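Local structure of D-alanyl-D-alanine carboxypeptidase (Enterococcus faecalis V583, 5ZHF) at residues V46-P51 and T185-E190; I71-Y76 and F171-R176. The protein cleaves the C-terminal D-alanine from peptidoglycan-derived pentapeptides as a zinc-dependent carboxypeptidase, an activity linked to vancomycin resistance. All blocks are in the same frame, centred on the assembly; numbering follows the deposited sequence.

Contact 1: residues V46-P51 and T185-E190; sequences VNRQNP and TGVSNE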
loop_
_atom_site.group_PDB
_atom_site.type_symbol
_atom_site.label_atom_id
_atom_site.label_comp_id
_atom_site.label_asym_id
_atom_site.label_seq_id
_atom_site.Cartn_x
_atom_site.Cartn_y
_atom_site.Cartn_z
ATOM N N VAL A 46 1.958 10.607 1.918
ATOM C CA VAL A 46 1.706 10.745 0.487
ATOM C C VAL A 46 0.247 10.388 0.225
ATOM O O VAL A 46 -0.202 9.286 0.532
ATOM C CB VAL A 46 2.644 9.871 -0.384
ATOM C CG1 VAL A 46 2.252 9.928 -1.854
ATOM C CG2 VAL A 46 4.076 10.351 -0.199
ATOM N N ASN A 47 -0.481 11.327 -0.348
ATOM C CA ASN A 47 -1.872 11.153 -0.701
ATOM C C ASN A 47 -2.250 12.213 -1.713
ATOM O O ASN A 47 -1.402 12.883 -2.174
ATOM C CB ASN A 47 -2.805 11.121 0.499
ATOM C CG ASN A 47 -2.871 12.424 1.267
ATOM O OD1 ASN A 47 -2.476 13.462 0.822
ATOM N ND2 ASN A 47 -3.408 12.339 2.428
ATOM N N ARG A 48 -3.517 12.370 -2.041
ATOM C CA ARG A 48 -3.912 13.421 -3.011
ATOM C C ARG A 48 -3.553 14.858 -2.580
ATOM O O ARG A 48 -3.350 15.715 -3.377
ATOM C CB ARG A 48 -5.367 13.258 -3.376
ATOM C CG ARG A 48 -5.654 11.826 -3.749
ATOM C CD ARG A 48 -6.920 11.683 -4.555
ATOM N NE ARG A 48 -8.141 11.845 -3.787
ATOM C CZ ARG A 48 -8.850 10.839 -3.305
ATOM N NH1 ARG A 48 -9.961 11.055 -2.613
ATOM N NH2 ARG A 48 -8.459 9.615 -3.552
ATOM N N GLN A 49 -3.483 15.102 -1.286
ATOM C CA GLN A 49 -3.119 16.419 -0.760
ATOM C C GLN A 49 -1.624 16.579 -0.414
ATOM O O GLN A 49 -1.188 17.622 -0.016
ATOM C CB GLN A 49 -3.973 16.724 0.490
ATOM C CG GLN A 49 -5.462 16.835 0.228
ATOM C CD GLN A 49 -6.130 15.521 -0.178
ATOM O OE1 GLN A 49 -6.788 15.425 -1.165
ATOM N NE2 GLN A 49 -5.932 14.520 0.630
ATOM N N ASN A 50 -0.858 15.513 -0.591
ATOM C CA ASN A 50 0.521 15.454 -0.210
ATOM C C ASN A 50 1.318 14.674 -1.275
ATOM O O ASN A 50 1.590 13.493 -1.087
ATOM C CB ASN A 50 0.649 14.802 1.167
ATOM C CG ASN A 50 0.045 15.653 2.284
ATOM O OD1 ASN A 50 -1.157 15.582 2.579
ATOM N ND2 ASN A 50 0.882 16.443 2.913
ATOM N N PRO A 51 1.694 15.332 -2.389
ATOM C CA PRO A 51 2.480 14.673 -3.416
ATOM C C PRO A 51 3.869 14.294 -2.923
ATOM O O PRO A 51 4.358 14.894 -1.964
ATOM C CB PRO A 51 2.627 15.746 -4.513
ATOM C CG PRO A 51 1.597 16.749 -4.214
ATOM C CD PRO A 51 1.432 16.742 -2.734
ATOM N N THR A 185 -9.177 8.751 4.282
ATOM C CA THR A 185 -8.080 8.434 3.340
ATOM C C THR A 185 -8.376 8.814 1.882
ATOM O O THR A 185 -7.450 9.032 1.092
ATOM C CB THR A 185 -7.746 6.926 3.318
ATOM O OG1 THR A 185 -8.878 6.196 2.828
ATOM C CG2 THR A 185 -7.340 6.438 4.667
ATOM N N GLY A 186 -9.657 8.858 1.529
ATOM C CA GLY A 186 -10.083 9.035 0.161
ATOM C C GLY A 186 -9.932 7.811 -0.724
ATOM O O GLY A 186 -10.075 7.911 -1.944
ATOM N N VAL A 187 -9.684 6.648 -0.121
ATOM C CA VAL A 187 -9.373 5.444 -0.880
ATOM C C VAL A 187 -10.279 4.315 -0.413
ATOM O O VAL A 187 -10.535 4.156 0.782
ATOM C CB VAL A 187 -7.869 5.080 -0.709
ATOM C CG1 VAL A 187 -7.516 3.828 -1.508
ATOM C CG2 VAL A 187 -6.992 6.260 -1.137
ATOM N N SER A 188 -10.742 3.513 -1.374
ATOM C CA SER A 188 -11.585 2.358 -1.107
ATOM C C SER A 188 -10.822 1.261 -0.356
ATOM O O SER A 188 -9.603 1.320 -0.188
ATOM C CB SER A 188 -12.124 1.788 -2.425
ATOM O OG SER A 188 -12.783 2.794 -3.193
ATOM N N ASN A 189 -11.561 0.259 0.100
ATOM C CA ASN A 189 -10.985 -0.866 0.834
ATOM C C ASN A 189 -10.026 -1.644 -0.072
ATOM O O ASN A 189 -10.460 -2.284 -1.027
ATOM C CB ASN A 189 -12.125 -1.765 1.348
ATOM C CG ASN A 189 -11.631 -3.025 2.031
ATOM O OD1 ASN A 189 -10.561 -3.056 2.605
ATOM N ND2 ASN A 189 -12.451 -4.074 1.996
ATOM N N GLU A 190 -8.726 -1.551 0.212
ATOM C CA GLU A 190 -7.687 -2.241 -0.540
ATOM C C GLU A 190 -6.908 -3.146 0.417
ATOM O O GLU A 190 -5.844 -2.785 0.915
ATOM C CB GLU A 190 -6.765 -1.218 -1.226
ATOM C CG GLU A 190 -7.542 -0.391 -2.243
ATOM C CD GLU A 190 -6.672 0.495 -3.090
ATOM O OE1 GLU A 190 -5.570 0.887 -2.653
ATOM O OE2 GLU A 190 -7.124 0.824 -4.191
HETATM O O HOH W 1 -5.951 10.567 -0.610
HETATM O O HOH W 2 -7.300 12.450 0.430
#

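Contact 2: residues I71-Y76 and F171-R176; sequences IRISPY and FGFIRR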
loop_
_atom_site.group_PDB
_atom_site.type_symbol
_atom_site.label_atom_id
_atom_site.label_comp_id
_atom_site.label_asym_id
_atom_site.label_seq_id
_atom_site.Cartn_x
_atom_site.Cartn_y
_atom_site.Cartn_z
ATOM N N ILE A 71 15.235 -0.070 0.151
ATOM C CA ILE A 71 16.148 -0.966 0.871
ATOM C C ILE A 71 15.915 -0.920 2.406
ATOM O O ILE A 71 16.092 -1.916 3.087
ATOM C CB ILE A 71 17.631 -0.678 0.532
ATOM C CG1 ILE A 71 18.587 -1.749 1.090
ATOM C CG2 ILE A 71 18.040 0.686 1.090
ATOM C CD1 ILE A 71 18.432 -3.163 0.576
ATOM N N ARG A 72 15.455 0.225 2.928
ATOM C CA ARG A 72 15.263 0.366 4.359
ATOM C C ARG A 72 14.186 -0.540 4.945
ATOM O O ARG A 72 14.219 -0.823 6.143
ATOM C CB ARG A 72 14.982 1.832 4.712
ATOM C CG ARG A 72 16.187 2.726 4.480
ATOM C CD ARG A 72 15.835 4.185 4.675
ATOM N NE ARG A 72 15.048 4.699 3.564
ATOM C CZ ARG A 72 14.744 5.981 3.356
ATOM N NH1 ARG A 72 15.168 6.938 4.183
ATOM N NH2 ARG A 72 14.022 6.321 2.304
ATOM N N ILE A 73 13.221 -0.977 4.112
ATOM C CA ILE A 73 12.125 -1.836 4.597
ATOM C C ILE A 73 12.409 -3.314 4.341
ATOM O O ILE A 73 11.685 -4.159 4.841
ATOM C CB ILE A 73 10.716 -1.454 4.028
ATOM C CG1 ILE A 73 10.481 -2.023 2.615
ATOM C CG2 ILE A 73 10.507 0.048 4.057
ATOM C CD1 ILE A 73 9.116 -1.664 2.047
ATOM N N SER A 74 13.496 -3.622 3.647
ATOM C CA SER A 74 13.794 -5.006 3.263
ATOM C C SER A 74 13.766 -6.069 4.388
ATOM O O SER A 74 13.076 -7.083 4.266
ATOM C CB SER A 74 15.117 -5.072 2.500
ATOM O OG SER A 74 15.402 -6.429 2.220
ATOM N N PRO A 75 14.515 -5.870 5.491
ATOM C CA PRO A 75 14.477 -6.896 6.549
ATOM C C PRO A 75 13.132 -7.050 7.230
ATOM O O PRO A 75 12.789 -8.142 7.672
ATOM C CB PRO A 75 15.571 -6.456 7.535
ATOM C CG PRO A 75 15.822 -5.037 7.232
ATOM C CD PRO A 75 15.408 -4.745 5.825
ATOM N N TYR A 76 12.360 -5.968 7.297
ATOM C CA TYR A 76 11.053 -5.986 7.929
ATOM C C TYR A 76 10.057 -6.752 7.056
ATOM O O TYR A 76 9.305 -7.552 7.572
ATOM C CB TYR A 76 10.556 -4.574 8.156
ATOM C CG TYR A 76 11.447 -3.815 9.112
ATOM C CD1 TYR A 76 11.337 -4.004 10.477
ATOM C CD2 TYR A 76 12.404 -2.919 8.634
ATOM C CE1 TYR A 76 12.172 -3.324 11.362
ATOM C CE2 TYR A 76 13.253 -2.235 9.508
ATOM C CZ TYR A 76 13.122 -2.440 10.863
ATOM O OH TYR A 76 13.948 -1.737 11.743
ATOM N N PHE A 171 5.641 -5.986 12.296
ATOM C CA PHE A 171 6.775 -5.825 11.388
ATOM C C PHE A 171 6.861 -4.432 10.791
ATOM O O PHE A 171 7.679 -4.184 9.902
ATOM C CB PHE A 171 6.689 -6.883 10.290
ATOM C CG PHE A 171 6.483 -8.242 10.846
ATOM C CD1 PHE A 171 7.558 -8.969 11.320
ATOM C CD2 PHE A 171 5.208 -8.767 10.967
ATOM C CE1 PHE A 171 7.368 -10.224 11.906
ATOM C CE2 PHE A 171 5.018 -10.014 11.544
ATOM C CZ PHE A 171 6.103 -10.748 11.993
ATOM N N GLY A 172 6.058 -3.510 11.320
ATOM C CA GLY A 172 6.125 -2.121 10.922
ATOM C C GLY A 172 5.234 -1.727 9.755
ATOM O O GLY A 172 5.384 -0.645 9.221
ATOM N N PHE A 173 4.331 -2.613 9.321
ATOM C CA PHE A 173 3.455 -2.306 8.206
ATOM C C PHE A 173 2.006 -2.128 8.669
ATOM O O PHE A 173 1.536 -2.848 9.550
ATOM C CB PHE A 173 3.485 -3.443 7.164
ATOM C CG PHE A 173 4.782 -3.587 6.451
ATOM C CD1 PHE A 173 5.821 -4.304 7.016
ATOM C CD2 PHE A 173 4.969 -3.031 5.184
ATOM C CE1 PHE A 173 7.017 -4.453 6.334
ATOM C CE2 PHE A 173 6.168 -3.167 4.496
ATOM C CZ PHE A 173 7.189 -3.890 5.081
ATOM N N ILE A 174 1.303 -1.192 8.054
ATOM C CA ILE A 174 -0.113 -0.959 8.325
ATOM C C ILE A 174 -0.983 -1.231 7.106
ATOM O O ILE A 174 -0.560 -1.043 5.939
ATOM C CB ILE A 174 -0.389 0.469 8.860
ATOM C CG1 ILE A 174 0.048 1.551 7.846
ATOM C CG2 ILE A 174 0.338 0.657 10.173
ATOM C CD1 ILE A 174 -0.201 2.986 8.302
ATOM N N ARG A 175 -2.211 -1.675 7.403
ATOM C CA ARG A 175 -3.273 -1.777 6.421
ATOM C C ARG A 175 -3.689 -0.344 6.125
ATOM O O ARG A 175 -4.421 0.288 6.898
ATOM C CB ARG A 175 -4.436 -2.611 6.973
ATOM C CG ARG A 175 -5.532 -2.864 5.965
ATOM C CD ARG A 175 -6.683 -3.589 6.616
ATOM N NE ARG A 175 -7.771 -3.842 5.671
ATOM C CZ ARG A 175 -8.786 -4.680 5.905
ATOM N NH1 ARG A 175 -8.849 -5.383 7.032
ATOM N NH2 ARG A 175 -9.726 -4.844 4.988
ATOM N N ARG A 176 -3.148 0.182 5.037
ATOM C CA ARG A 176 -3.138 1.623 4.812
ATOM C C ARG A 176 -4.516 2.220 4.569
ATOM O O ARG A 176 -4.758 3.386 4.926
ATOM C CB ARG A 176 -2.269 1.926 3.612
ATOM C CG ARG A 176 -2.112 3.390 3.271
ATOM C CD ARG A 176 -1.475 4.151 4.399
ATOM N NE ARG A 176 -1.302 5.554 4.060
ATOM C CZ ARG A 176 -2.218 6.513 4.222
ATOM N NH1 ARG A 176 -3.455 6.229 4.646
ATOM N NH2 ARG A 176 -1.896 7.768 3.922
#

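Contact 1: residues V46-P51 and T185-E190
Arg-48 reaches over to the backbone carbonyl of Gly-186 in a small polar contact at the protein surface. It joins the loop before strand 60-62 to the loop that follows helix 182-185 and leads to Glu-190, probably the proton donor/acceptor of the active site. The side chain of Arg-48 is also about 6 Å from that of Ala-133, a substrate-binding residue. Both terminal nitrogens of Arg-48 bond to the same oxygen. NH2 of Arg-48 lies 2.8 Å from Gly-186 O, with an N-H...O angle of 156°. NH1 of Arg-48 lies 3.2 Å from Gly-186 O and is the more bent bond, at 135°. NH1 meets a lone pair in the carbonyl plane, whereas NH2 comes from above that plane. Gly-186 O itself sits at the end of the guanidinium, close to its plane. The bend in the arginine chain at chi3 (-74°) turns the guanidinium toward the glycine. Val-187 CG2 makes a loose van der Waals contact with Arg-48 NH2, oblique to the guanidinium.

Water forms a second link. Water 1 donates to Thr-185 O at 2.7 Å and weakly accepts from Arg-48 N. Both segments are also braced internally. Asn-47 OD1 accepts from Gln-49 N in an Asx turn, within a type I beta turn from Asn-47 to Asn-50. Thr-185 OG1 accepts from Val-187 N at 3.1 Å in an ST turn at the end of helix 182-185. Gly-186 has positive phi as the chain leaves the helix.

Glu-129 forms a weak, long ion pair with Arg-48 NE. Two N-H groups on one carbonyl probably hold the end of the guanidinium in place, and the positive charge probably polarises that carbonyl.

Contact 2: residues I71-Y76 and F171-R176
Ile-73, in the 3-10 turn 71-73, and Tyr-76, in the first turn of helix 74-86, pack against Phe-171 and Phe-173 around the beginning of strand 173-175. No hydrogen bond crosses between the segments.

The side chain of Tyr-76 can be followed outward. Its CB lies 3.4 Å from Phe-171 O and 4.0 Å from Phe-173 CE1. CG is next, 3.9 Å from the same Phe-171 O. Tyr-76 CD1 then passes Phe-171 O at 3.7 Å, and the carbonyl approaches the ring obliquely. At the ring edge, Arg-72 O lies in the ring plane, 3.7 Å from Tyr-76 CD2. Beyond CD1 the ring leads away from 171-176, to its OH. With chi1 at -63°, CG sits beside the backbone N, and the ring runs past the carbonyl. Phe-171 O is buried here and has no hydrogen-bond partner in the model.

Phe-173 turns the edge of its ring to the other segment. Its CE1 corner is 3.9 Å from Tyr-76 C, which lies in the plane of the phenylalanine ring. The CE2 corner of Phe-173 meets Ile-73 CD1 at 4.1 Å. The isoleucine and phenylalanine side chains cross at about a right angle. Phe-171 CB also approaches Tyr-76 O at 3.8 Å.

Tyr-196 of strand 193-196 extends the aromatic group, meeting Phe-173 edge-to-face and the Tyr-76 ring with planes at about 40°. Leu-77 also touches Phe-173. The arrangement is helix-on-sheet packing: the N-terminal part of helix 74-86 lies against an outer strand of the four-stranded antiparallel sheet in this M15B peptidase fold.

Overall arrangement
Contacts 1 and 2 have centres 19 Å apart, on opposite sides of the chain's centre. The chain passes through 46-51, 71-76, 171-176 and 185-190 in that order, so contact 2 falls within the span closed by contact 1. Helix 182-185 follows strand 173-175 and leads to 185-190; the chain then enters strand 193-196, which pairs antiparallel with 173-175. The contacts also meet directly through a probable hydrogen bond between Asn-189 OD1 and Arg-175 NH2. Both come near the zinc site of His-140, Asp-147 and His-193: the side chain of Val-187 is about 8 Å from the zinc, and that of Phe-173 about 11 Å.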